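Local coordinates for protein homoserine dehydrogenase (Staphylococcus aureus M1064, PDB 4PG7) that catalyses the NAD(P)-dependent interconversion of aspartate semialdehyde and homoserine, a hydride-transfer step of the aspartic acid pathway, at residues 292-304 with 311-323. Residues are numbered along the deposited sequence; the frame is centred on the assembly and turned at random.
Sequences HQLAAVEDEYNAI and VGDTMFYGKGAGS. With ACT (acetate ion), chain E.
Tyr-301 and Tyr-317 lie with their rings almost parallel, planes at 4°, but slid so far apart (centroids 4.7 Å) that they barely overlap. CD1 of Tyr-301 sits over the face of Tyr-317, 3.3 Å from its CZ, while the Tyr-317 hydroxyl reaches over the rim of the Tyr-301 ring. On the opposite face of Tyr-301, CG of Lys-319 stands above the ring centre in a CH-pi contact, 3.6 Å from the centroid. The extended lysine chain continues across the ring toward the phenol oxygen and Glu-300, where Lys-319 NZ forms a salt bridge with Glu-300 OE2 at 3.3 Å, weak as a hydrogen bond. A chi1 of 164°, which puts CG opposite the backbone N, brings the Tyr-317 ring over residues 292-304, its edge against CG2 of Val-297. Tyr-317 OH lies 2.7 Å from a water, which accepts a hydrogen bond from the backbone N-H of Glu-298.

Beneath these rings, strands 302-304 and 314-318 form an antiparallel hairpin. Asn-302 with Gly-318 and Ile-304 with Phe-316 are hydrogen-bonded pairs, each joined by two backbone bonds; Ala-303 and Tyr-317 make the non-hydrogen-bonded pair between them. Further along the face bearing Ala-303 and Tyr-317, Met-315 bends at chi3 (74°) to set CE 3.6 Å from CG of Gln-293, whose NE2 donates to Gln-293 O of the second subunit.

Strand 314-318 also pairs with a strand of that subunit, carrying the sheet across the dimer interface. Held between the Tyr-317 hydroxyl and the lysine methylenes, Tyr-301 has its OH bound by Asp-313 N of the second subunit, which joins the stack to the interface where the buried Gln-293 NE2 is satisfied.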
# COMPACT_ATOMS: atom_id res chain seq x y z
N HIS A 292 7.82 -10.71 -9.98
CA HIS A 292 7.70 -9.35 -9.45
C HIS A 292 6.27 -9.15 -8.92
O HIS A 292 5.29 -9.60 -9.53
CB HIS A 292 7.98 -8.34 -10.56
CG HIS A 292 8.32 -6.97 -10.07
ND1 HIS A 292 7.36 -6.05 -9.70
CD2 HIS A 292 9.51 -6.36 -9.87
CE1 HIS A 292 7.94 -4.93 -9.32
NE2 HIS A 292 9.25 -5.10 -9.39
N GLN A 293 6.15 -8.43 -7.81
CA GLN A 293 4.85 -8.13 -7.22
C GLN A 293 3.87 -7.54 -8.24
O GLN A 293 2.68 -7.85 -8.20
CB GLN A 293 5.01 -7.23 -5.98
CG GLN A 293 4.06 -7.47 -4.81
CD GLN A 293 3.77 -8.91 -4.41
OE1 GLN A 293 4.66 -9.71 -4.15
NE2 GLN A 293 2.47 -9.21 -4.29
N LEU A 294 4.34 -6.69 -9.16
CA LEU A 294 3.47 -6.11 -10.17
C LEU A 294 2.90 -7.09 -11.15
O LEU A 294 1.83 -6.85 -11.71
CB LEU A 294 4.15 -4.99 -10.95
CG LEU A 294 4.23 -3.63 -10.32
CD1 LEU A 294 5.01 -2.70 -11.23
CD2 LEU A 294 2.87 -3.04 -10.01
N ALA A 295 3.62 -8.19 -11.40
CA ALA A 295 3.19 -9.14 -12.37
C ALA A 295 1.83 -9.73 -11.99
O ALA A 295 1.08 -10.16 -12.87
CB ALA A 295 4.21 -10.25 -12.55
N ALA A 296 1.52 -9.78 -10.70
CA ALA A 296 0.32 -10.47 -10.21
C ALA A 296 -0.92 -9.57 -10.17
O ALA A 296 -2.01 -10.05 -9.91
CB ALA A 296 0.57 -11.02 -8.81
N VAL A 297 -0.76 -8.29 -10.50
CA VAL A 297 -1.85 -7.33 -10.45
C VAL A 297 -2.71 -7.44 -11.72
O VAL A 297 -2.28 -7.06 -12.82
CB VAL A 297 -1.28 -5.91 -10.29
CG1 VAL A 297 -2.39 -4.87 -10.27
CG2 VAL A 297 -0.46 -5.83 -9.01
N GLU A 298 -3.91 -7.98 -11.55
CA GLU A 298 -4.76 -8.41 -12.67
C GLU A 298 -6.05 -7.63 -12.75
O GLU A 298 -6.45 -6.94 -11.80
CB GLU A 298 -5.11 -9.91 -12.54
CG GLU A 298 -3.92 -10.86 -12.64
CD GLU A 298 -3.07 -10.69 -13.90
OE1 GLU A 298 -3.60 -10.45 -15.01
OE2 GLU A 298 -1.84 -10.78 -13.80
N ASP A 299 -6.68 -7.73 -13.91
CA ASP A 299 -8.00 -7.16 -14.16
C ASP A 299 -7.99 -5.66 -13.96
O ASP A 299 -7.01 -5.01 -14.32
CB ASP A 299 -9.04 -7.90 -13.31
CG ASP A 299 -9.00 -9.39 -13.57
OD1 ASP A 299 -8.73 -9.81 -14.72
OD2 ASP A 299 -9.21 -10.17 -12.62
N GLU A 300 -9.01 -5.11 -13.33
CA GLU A 300 -9.11 -3.67 -13.15
C GLU A 300 -8.33 -3.13 -11.95
O GLU A 300 -8.39 -1.94 -11.67
CB GLU A 300 -10.58 -3.24 -13.08
CG GLU A 300 -11.33 -3.53 -11.77
CD GLU A 300 -11.94 -4.92 -11.70
OE1 GLU A 300 -11.47 -5.87 -12.39
OE2 GLU A 300 -12.88 -5.09 -10.89
N TYR A 301 -7.60 -3.98 -11.25
CA TYR A 301 -6.82 -3.50 -10.10
C TYR A 301 -5.63 -2.67 -10.57
O TYR A 301 -5.14 -2.84 -11.67
CB TYR A 301 -6.37 -4.65 -9.21
CG TYR A 301 -7.45 -5.10 -8.27
CD1 TYR A 301 -7.50 -4.62 -6.98
CD2 TYR A 301 -8.45 -5.98 -8.67
CE1 TYR A 301 -8.49 -5.00 -6.10
CE2 TYR A 301 -9.46 -6.38 -7.78
CZ TYR A 301 -9.47 -5.87 -6.50
OH TYR A 301 -10.43 -6.23 -5.58
N ASN A 302 -5.25 -1.72 -9.73
CA ASN A 302 -4.09 -0.88 -9.93
C ASN A 302 -3.09 -1.11 -8.81
O ASN A 302 -3.39 -1.76 -7.82
CB ASN A 302 -4.52 0.60 -10.01
CG ASN A 302 -5.24 0.93 -11.32
OD1 ASN A 302 -5.31 0.11 -12.25
ND2 ASN A 302 -5.75 2.12 -11.40
N ALA A 303 -1.88 -0.60 -9.01
CA ALA A 303 -0.83 -0.72 -8.02
C ALA A 303 0.27 0.27 -8.32
O ALA A 303 0.53 0.58 -9.50
CB ALA A 303 -0.26 -2.15 -7.99
N ILE A 304 0.88 0.79 -7.26
CA ILE A 304 2.11 1.60 -7.37
C ILE A 304 3.20 0.95 -6.58
O ILE A 304 3.05 0.74 -5.37
CB ILE A 304 2.03 3.03 -6.78
CG1 ILE A 304 0.70 3.65 -7.06
CG2 ILE A 304 3.16 3.90 -7.36
CD1 ILE A 304 0.52 4.05 -8.49
N VAL A 311 15.74 2.04 1.91
CA VAL A 311 14.71 1.14 2.43
C VAL A 311 14.34 0.05 1.40
O VAL A 311 14.83 0.06 0.27
CB VAL A 311 13.48 1.99 2.84
CG1 VAL A 311 12.85 2.66 1.63
CG2 VAL A 311 12.45 1.18 3.62
N GLY A 312 13.52 -0.92 1.80
CA GLY A 312 13.02 -1.92 0.85
C GLY A 312 12.03 -1.31 -0.12
O GLY A 312 11.57 -0.19 0.06
N ASP A 313 11.67 -2.07 -1.15
CA ASP A 313 10.58 -1.65 -2.03
C ASP A 313 9.25 -1.67 -1.29
O ASP A 313 9.08 -2.39 -0.31
CB ASP A 313 10.49 -2.57 -3.24
CG ASP A 313 11.79 -2.65 -4.01
OD1 ASP A 313 12.71 -1.85 -3.72
OD2 ASP A 313 11.87 -3.53 -4.89
N THR A 314 8.31 -0.87 -1.75
CA THR A 314 6.96 -0.93 -1.21
C THR A 314 5.98 -0.98 -2.38
O THR A 314 6.32 -0.60 -3.51
CB THR A 314 6.62 0.26 -0.30
OG1 THR A 314 6.77 1.46 -1.04
CG2 THR A 314 7.53 0.33 0.92
N MET A 315 4.77 -1.43 -2.10
CA MET A 315 3.69 -1.41 -3.11
C MET A 315 2.34 -1.23 -2.46
O MET A 315 2.07 -1.74 -1.36
CB MET A 315 3.71 -2.68 -3.98
CG MET A 315 2.87 -2.58 -5.27
SD MET A 315 2.69 -4.17 -6.17
CE MET A 315 1.51 -4.91 -5.02
N PHE A 316 1.50 -0.49 -3.15
CA PHE A 316 0.13 -0.23 -2.75
C PHE A 316 -0.75 -0.79 -3.86
O PHE A 316 -0.47 -0.54 -5.03
CB PHE A 316 -0.07 1.27 -2.57
CG PHE A 316 0.97 1.89 -1.66
CD1 PHE A 316 0.70 2.09 -0.31
CD2 PHE A 316 2.25 2.19 -2.14
CE1 PHE A 316 1.67 2.62 0.54
CE2 PHE A 316 3.22 2.70 -1.30
CZ PHE A 316 2.92 2.94 0.04
N TYR A 317 -1.78 -1.55 -3.49
CA TYR A 317 -2.61 -2.25 -4.46
C TYR A 317 -4.07 -1.97 -4.14
O TYR A 317 -4.47 -2.01 -2.98
CB TYR A 317 -2.32 -3.74 -4.35
CG TYR A 317 -3.30 -4.73 -4.97
CD1 TYR A 317 -3.10 -5.21 -6.25
CD2 TYR A 317 -4.39 -5.24 -4.25
CE1 TYR A 317 -3.95 -6.15 -6.82
CE2 TYR A 317 -5.26 -6.19 -4.80
CZ TYR A 317 -5.03 -6.64 -6.09
OH TYR A 317 -5.84 -7.57 -6.66
N GLY A 318 -4.86 -1.69 -5.16
CA GLY A 318 -6.31 -1.49 -5.01
C GLY A 318 -6.95 -1.02 -6.29
O GLY A 318 -6.24 -0.73 -7.27
N LYS A 319 -8.28 -0.96 -6.31
CA LYS A 319 -9.00 -0.47 -7.49
C LYS A 319 -9.13 1.04 -7.46
O LYS A 319 -8.87 1.67 -6.44
CB LYS A 319 -10.41 -1.01 -7.55
CG LYS A 319 -10.54 -2.50 -7.64
CD LYS A 319 -12.01 -2.83 -7.85
CE LYS A 319 -12.31 -4.29 -7.62
NZ LYS A 319 -13.76 -4.55 -7.72
N GLY A 320 -9.50 1.61 -8.61
CA GLY A 320 -9.74 3.04 -8.70
C GLY A 320 -11.07 3.41 -8.07
O GLY A 320 -11.95 2.56 -7.92
N ALA A 321 -11.21 4.68 -7.70
CA ALA A 321 -12.51 5.27 -7.31
C ALA A 321 -13.42 5.45 -8.55
O ALA A 321 -12.90 5.65 -9.64
CB ALA A 321 -12.28 6.60 -6.61
N GLY A 322 -14.75 5.45 -8.40
CA GLY A 322 -15.47 5.47 -7.14
C GLY A 322 -16.09 6.85 -6.88
O GLY A 322 -15.56 7.62 -6.09
N SER A 323 -17.22 7.15 -7.52
CA SER A 323 -17.94 8.41 -7.28
C SER A 323 -18.19 8.66 -5.79
O SER A 323 -17.93 9.75 -5.29
CB SER A 323 -19.27 8.46 -8.04
OG SER A 323 -19.07 8.94 -9.35
C ACT E . -9.28 -10.14 -6.34
O ACT E . -8.23 -9.63 -5.83
OXT ACT E . -10.14 -10.76 -5.67
CH3 ACT E . -9.53 -10.03 -7.80
O HOH W 1 -5.39 -8.48 -9.19